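Local atomic coordinates of dextranase (Pseudarthrobacter oxydans, PDB entry 6NZS), a protein that catalyses the endohydrolysis of (1->6)-alpha-D-glucosidic linkages in dextran, probably as a member of glycoside hydrolase family 49. Residues I135-S140 with I188-K193; Y37-A42 with S88-A93. One frame throughout, in Å; residues are numbered along the deposited sequence.

Interaction 1 of 2, residues I135-S140 with I188-K193; sequences IKVPYS and IFAEPK
Two first torsions bring the touching groups together: V137 CG1, anti to its backbone N (chi1 -177°), is carried toward A190, and the ring of Y139, likewise anti to N (chi1 176°), brings its far end to P192. For V137 the result is a methyl-to-methyl meeting, CG1 lying 4.1 Å from CB of A190. A branched residue facing a small one suits a spacing in which V137 CA and A190 CA are 7.9 Å apart. Further on, the side chains of Y139 and P192 run at about a right angle, and CB of P192 meets the tyrosine ring obliquely, 4.1 Å from Y139 CE1 and 3.9 Å from Y139 OH. The rigid proline offers a carbon surface that asks for no polar partner. A water 2.9 Å from Y139 OH donates to the carbonyl O of K193 at 2.6 Å. No direct hydrogen bond joins the segments, consistent with strands that are not neighbours in the Ig-like N-terminal domain, each bonded to others. Strand 132-137 pairs antiparallel with strand 96-102, whereas strand 176-192 runs between strands 84-92 and 144-150; V96, V98 and F146 fill in around V137.

Interaction 2 of 2, residues Y37-A42 with S88-A93; sequences YDLQVA and SSFEYA
V41 and F90 make the aromatic part of this contact, a CH-pi interaction in which methyl CG2 of V41 sits over one face of the ring, 3.9 Å from its centroid and 19° off the normal. The methyl is displaced toward the rim, closest to CD2 of F90 at 3.7 Å, while the second methyl of V41, CG1, comes within 4.0 Å of F90 CE1, so both branches of the valine rest on the ring. F90 takes chi1 59°, with CG between its own N and carbonyl carbon; the ring is thereby carried out to meet V41, which approaches from the opposite direction, and CB of Y92 borders the ring in its plane. A beta-branched residue suits this place because it spreads two methyls across a flat surface. The strands run nearly parallel, 9° apart with axes 9.1 Å from each other. Strand 51-58 lies between them, antiparallel to both, which is why no backbone bond joins them; in this curled part of the Ig-like N-terminal domain L39, V41, S88 and F90 turn toward each other on the inner side. The other contacts are plain van der Waals packing by L39. L39 CD2 reaches F90 CD2 obliquely at 4.4 Å, and L39 CD1 packs on S88 CB at 3.9 Å. The small serine accommodates the bulky leucine, and its buried hydroxyl is satisfied by the carbonyl O of F54 on strand 51-58.

Overall arrangement
Both contacts lie inside the Ig-like domain, with centres about 8 Å apart, and they share a wall: strands 84-92 and 176-192 are parallel neighbours, joined here by F189 N to S88 O. Interaction 2 is the wholly buried one, made of aliphatic groups, an aromatic face and one serine hydroxyl bonded to F54 O. Interaction 1 begins in that same core, where A190 also touches F90, but ends toward the partly exposed loop after strand 132-137, where Y139 packs on P192 and a water bridges to K193 O. Y92 connects the two, its OH hydrogen-bonding P138 O and its ring meeting Y139 edge-to-face. Strand 96-102 completes the link, pairing with both 37-43 and 132-137.

Interaction 1 of 2, residues I135-S140 with I188-K193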
# COMPACT_ATOMS: atom_id res chain seq x y z
N ILE A 135 -22.12 -10.91 3.72
CA ILE A 135 -21.12 -10.69 4.75
C ILE A 135 -21.61 -9.59 5.68
O ILE A 135 -21.98 -8.51 5.22
CB ILE A 135 -19.77 -10.27 4.14
CG1 ILE A 135 -19.29 -11.33 3.15
CG2 ILE A 135 -18.72 -10.03 5.22
CD1 ILE A 135 -18.26 -10.79 2.17
N LYS A 136 -21.60 -9.85 6.99
CA LYS A 136 -22.00 -8.84 7.96
C LYS A 136 -20.77 -8.04 8.37
O LYS A 136 -19.85 -8.59 8.99
CB LYS A 136 -22.67 -9.46 9.18
CG LYS A 136 -23.23 -8.40 10.12
CD LYS A 136 -23.85 -9.03 11.34
CE LYS A 136 -25.35 -8.93 11.30
NZ LYS A 136 -25.85 -8.36 12.58
N VAL A 137 -20.74 -6.76 8.02
CA VAL A 137 -19.63 -5.88 8.37
C VAL A 137 -20.09 -5.02 9.54
O VAL A 137 -20.99 -4.18 9.37
CB VAL A 137 -19.19 -5.01 7.18
CG1 VAL A 137 -18.00 -4.16 7.57
CG2 VAL A 137 -18.84 -5.90 5.97
N PRO A 138 -19.55 -5.20 10.74
CA PRO A 138 -19.95 -4.35 11.86
C PRO A 138 -19.43 -2.95 11.65
O PRO A 138 -18.38 -2.73 11.02
CB PRO A 138 -19.28 -5.02 13.06
CG PRO A 138 -18.09 -5.72 12.50
CD PRO A 138 -18.45 -6.11 11.09
N TYR A 139 -20.16 -1.99 12.20
CA TYR A 139 -19.68 -0.62 12.19
C TYR A 139 -18.51 -0.45 13.16
O TYR A 139 -18.53 -0.97 14.28
CB TYR A 139 -20.80 0.37 12.55
CG TYR A 139 -20.25 1.77 12.62
CD1 TYR A 139 -19.85 2.44 11.47
CD2 TYR A 139 -20.06 2.40 13.85
CE1 TYR A 139 -19.30 3.70 11.54
CE2 TYR A 139 -19.52 3.67 13.92
CZ TYR A 139 -19.15 4.32 12.77
OH TYR A 139 -18.59 5.58 12.83
N SER A 140 -17.48 0.25 12.69
CA SER A 140 -16.37 0.71 13.51
C SER A 140 -16.09 2.14 13.07
O SER A 140 -16.22 2.47 11.89
CB SER A 140 -15.10 -0.12 13.25
OG SER A 140 -13.97 0.49 13.84
N ILE A 188 -13.14 -4.51 -0.37
CA ILE A 188 -14.24 -3.69 0.13
C ILE A 188 -13.67 -2.67 1.10
O ILE A 188 -12.95 -3.03 2.04
CB ILE A 188 -15.32 -4.54 0.83
CG1 ILE A 188 -15.97 -5.51 -0.17
CG2 ILE A 188 -16.39 -3.63 1.47
CD1 ILE A 188 -16.96 -6.48 0.45
N PHE A 189 -13.97 -1.40 0.85
CA PHE A 189 -13.57 -0.31 1.73
C PHE A 189 -14.87 0.22 2.34
O PHE A 189 -15.56 1.05 1.75
CB PHE A 189 -12.85 0.78 0.93
CG PHE A 189 -11.60 0.31 0.22
CD1 PHE A 189 -10.85 -0.78 0.67
CD2 PHE A 189 -11.16 1.00 -0.90
CE1 PHE A 189 -9.69 -1.17 -0.00
CE2 PHE A 189 -10.01 0.62 -1.57
CZ PHE A 189 -9.27 -0.47 -1.12
N ALA A 190 -15.21 -0.31 3.52
CA ALA A 190 -16.40 0.09 4.27
C ALA A 190 -15.95 1.22 5.19
O ALA A 190 -15.31 0.98 6.21
CB ALA A 190 -16.93 -1.09 5.08
N GLU A 191 -16.26 2.45 4.80
CA GLU A 191 -15.68 3.62 5.42
C GLU A 191 -16.71 4.34 6.28
O GLU A 191 -17.89 4.38 5.95
CB GLU A 191 -15.15 4.58 4.36
CG GLU A 191 -14.09 3.97 3.44
CD GLU A 191 -12.91 3.44 4.19
OE1 GLU A 191 -12.16 4.27 4.71
OE2 GLU A 191 -12.71 2.20 4.26
N PRO A 192 -16.28 4.93 7.40
CA PRO A 192 -17.26 5.55 8.31
C PRO A 192 -17.88 6.80 7.72
O PRO A 192 -17.19 7.67 7.18
CB PRO A 192 -16.42 5.86 9.55
CG PRO A 192 -15.02 5.97 9.06
CD PRO A 192 -14.91 4.98 7.92
N LYS A 193 -19.21 6.90 7.83
CA LYS A 193 -19.89 8.13 7.49
C LYS A 193 -19.39 9.25 8.40
O LYS A 193 -19.17 9.06 9.59
CB LYS A 193 -21.39 7.95 7.70
CG LYS A 193 -22.21 9.07 7.11
CD LYS A 193 -22.80 8.65 5.79
CE LYS A 193 -23.89 9.62 5.37
NZ LYS A 193 -23.32 10.82 4.71
O HOH W 1 -20.20 7.52 11.40

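Interaction 2 of 2, residues Y37-A42 with S88-A93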
# COMPACT_ATOMS: atom_id res chain seq x y z
N TYR A 37 -17.18 -8.89 -10.12
CA TYR A 37 -17.94 -8.84 -8.88
C TYR A 37 -19.01 -7.76 -8.95
O TYR A 37 -18.79 -6.70 -9.53
CB TYR A 37 -17.02 -8.52 -7.68
CG TYR A 37 -15.89 -9.50 -7.60
CD1 TYR A 37 -16.09 -10.76 -7.06
CD2 TYR A 37 -14.64 -9.21 -8.14
CE1 TYR A 37 -15.08 -11.69 -7.02
CE2 TYR A 37 -13.61 -10.14 -8.10
CZ TYR A 37 -13.85 -11.39 -7.54
OH TYR A 37 -12.87 -12.34 -7.49
N ASP A 38 -20.16 -8.05 -8.33
CA ASP A 38 -21.18 -7.05 -8.06
C ASP A 38 -21.41 -6.99 -6.56
O ASP A 38 -21.36 -8.02 -5.88
CB ASP A 38 -22.50 -7.40 -8.75
CG ASP A 38 -22.44 -7.24 -10.25
OD1 ASP A 38 -21.92 -6.21 -10.71
OD2 ASP A 38 -22.91 -8.15 -10.97
N LEU A 39 -21.66 -5.79 -6.04
CA LEU A 39 -21.82 -5.60 -4.60
C LEU A 39 -23.08 -4.78 -4.31
O LEU A 39 -23.36 -3.79 -4.98
CB LEU A 39 -20.59 -4.89 -4.04
CG LEU A 39 -20.46 -4.80 -2.52
CD1 LEU A 39 -19.00 -4.91 -2.10
CD2 LEU A 39 -21.01 -3.49 -2.03
N GLN A 40 -23.83 -5.21 -3.29
CA GLN A 40 -24.95 -4.45 -2.74
C GLN A 40 -24.82 -4.43 -1.22
O GLN A 40 -24.22 -5.33 -0.63
CB GLN A 40 -26.30 -5.05 -3.13
CG GLN A 40 -26.65 -4.90 -4.60
CD GLN A 40 -27.97 -5.56 -4.95
OE1 GLN A 40 -28.52 -6.32 -4.15
NE2 GLN A 40 -28.49 -5.27 -6.14
N VAL A 41 -25.37 -3.38 -0.60
CA VAL A 41 -25.24 -3.16 0.84
C VAL A 41 -26.60 -2.80 1.42
O VAL A 41 -27.32 -1.97 0.86
CB VAL A 41 -24.25 -2.01 1.16
CG1 VAL A 41 -23.91 -1.99 2.66
CG2 VAL A 41 -22.99 -2.10 0.34
N ALA A 42 -26.92 -3.39 2.57
CA ALA A 42 -28.14 -3.07 3.29
C ALA A 42 -27.80 -2.88 4.76
O ALA A 42 -26.93 -3.56 5.30
CB ALA A 42 -29.14 -4.22 3.18
N SER A 88 -14.64 -1.79 -4.07
CA SER A 88 -15.88 -1.05 -3.88
C SER A 88 -15.80 -0.30 -2.57
O SER A 88 -15.47 -0.90 -1.53
CB SER A 88 -17.07 -2.01 -3.85
OG SER A 88 -18.29 -1.30 -3.69
N SER A 89 -16.09 1.00 -2.61
CA SER A 89 -16.19 1.83 -1.42
C SER A 89 -17.64 2.21 -1.16
O SER A 89 -18.45 2.38 -2.08
CB SER A 89 -15.40 3.13 -1.59
OG SER A 89 -14.00 2.87 -1.54
N PHE A 90 -17.97 2.33 0.12
CA PHE A 90 -19.23 2.92 0.52
C PHE A 90 -19.03 3.53 1.89
O PHE A 90 -18.06 3.22 2.58
CB PHE A 90 -20.40 1.91 0.50
CG PHE A 90 -20.20 0.71 1.40
CD1 PHE A 90 -20.54 0.76 2.74
CD2 PHE A 90 -19.69 -0.48 0.88
CE1 PHE A 90 -20.37 -0.35 3.57
CE2 PHE A 90 -19.52 -1.59 1.69
CZ PHE A 90 -19.85 -1.53 3.04
N GLU A 91 -19.93 4.43 2.27
CA GLU A 91 -19.95 4.98 3.62
C GLU A 91 -21.04 4.30 4.44
O GLU A 91 -22.14 4.05 3.93
CB GLU A 91 -20.24 6.48 3.61
CG GLU A 91 -19.23 7.32 2.86
CD GLU A 91 -19.50 8.80 3.04
OE1 GLU A 91 -20.06 9.41 2.12
OE2 GLU A 91 -19.17 9.33 4.12
N TYR A 92 -20.73 4.03 5.70
CA TYR A 92 -21.72 3.41 6.57
C TYR A 92 -21.56 3.94 7.99
O TYR A 92 -20.47 4.39 8.39
CB TYR A 92 -21.72 1.87 6.49
CG TYR A 92 -20.61 1.18 7.26
CD1 TYR A 92 -19.30 1.63 7.20
CD2 TYR A 92 -20.88 0.04 8.01
CE1 TYR A 92 -18.28 0.98 7.91
CE2 TYR A 92 -19.87 -0.62 8.71
CZ TYR A 92 -18.57 -0.14 8.66
OH TYR A 92 -17.58 -0.76 9.36
N ALA A 93 -22.66 3.93 8.75
CA ALA A 93 -22.63 4.35 10.14
C ALA A 93 -23.20 3.30 11.08
O ALA A 93 -23.22 3.53 12.30
CB ALA A 93 -23.36 5.69 10.32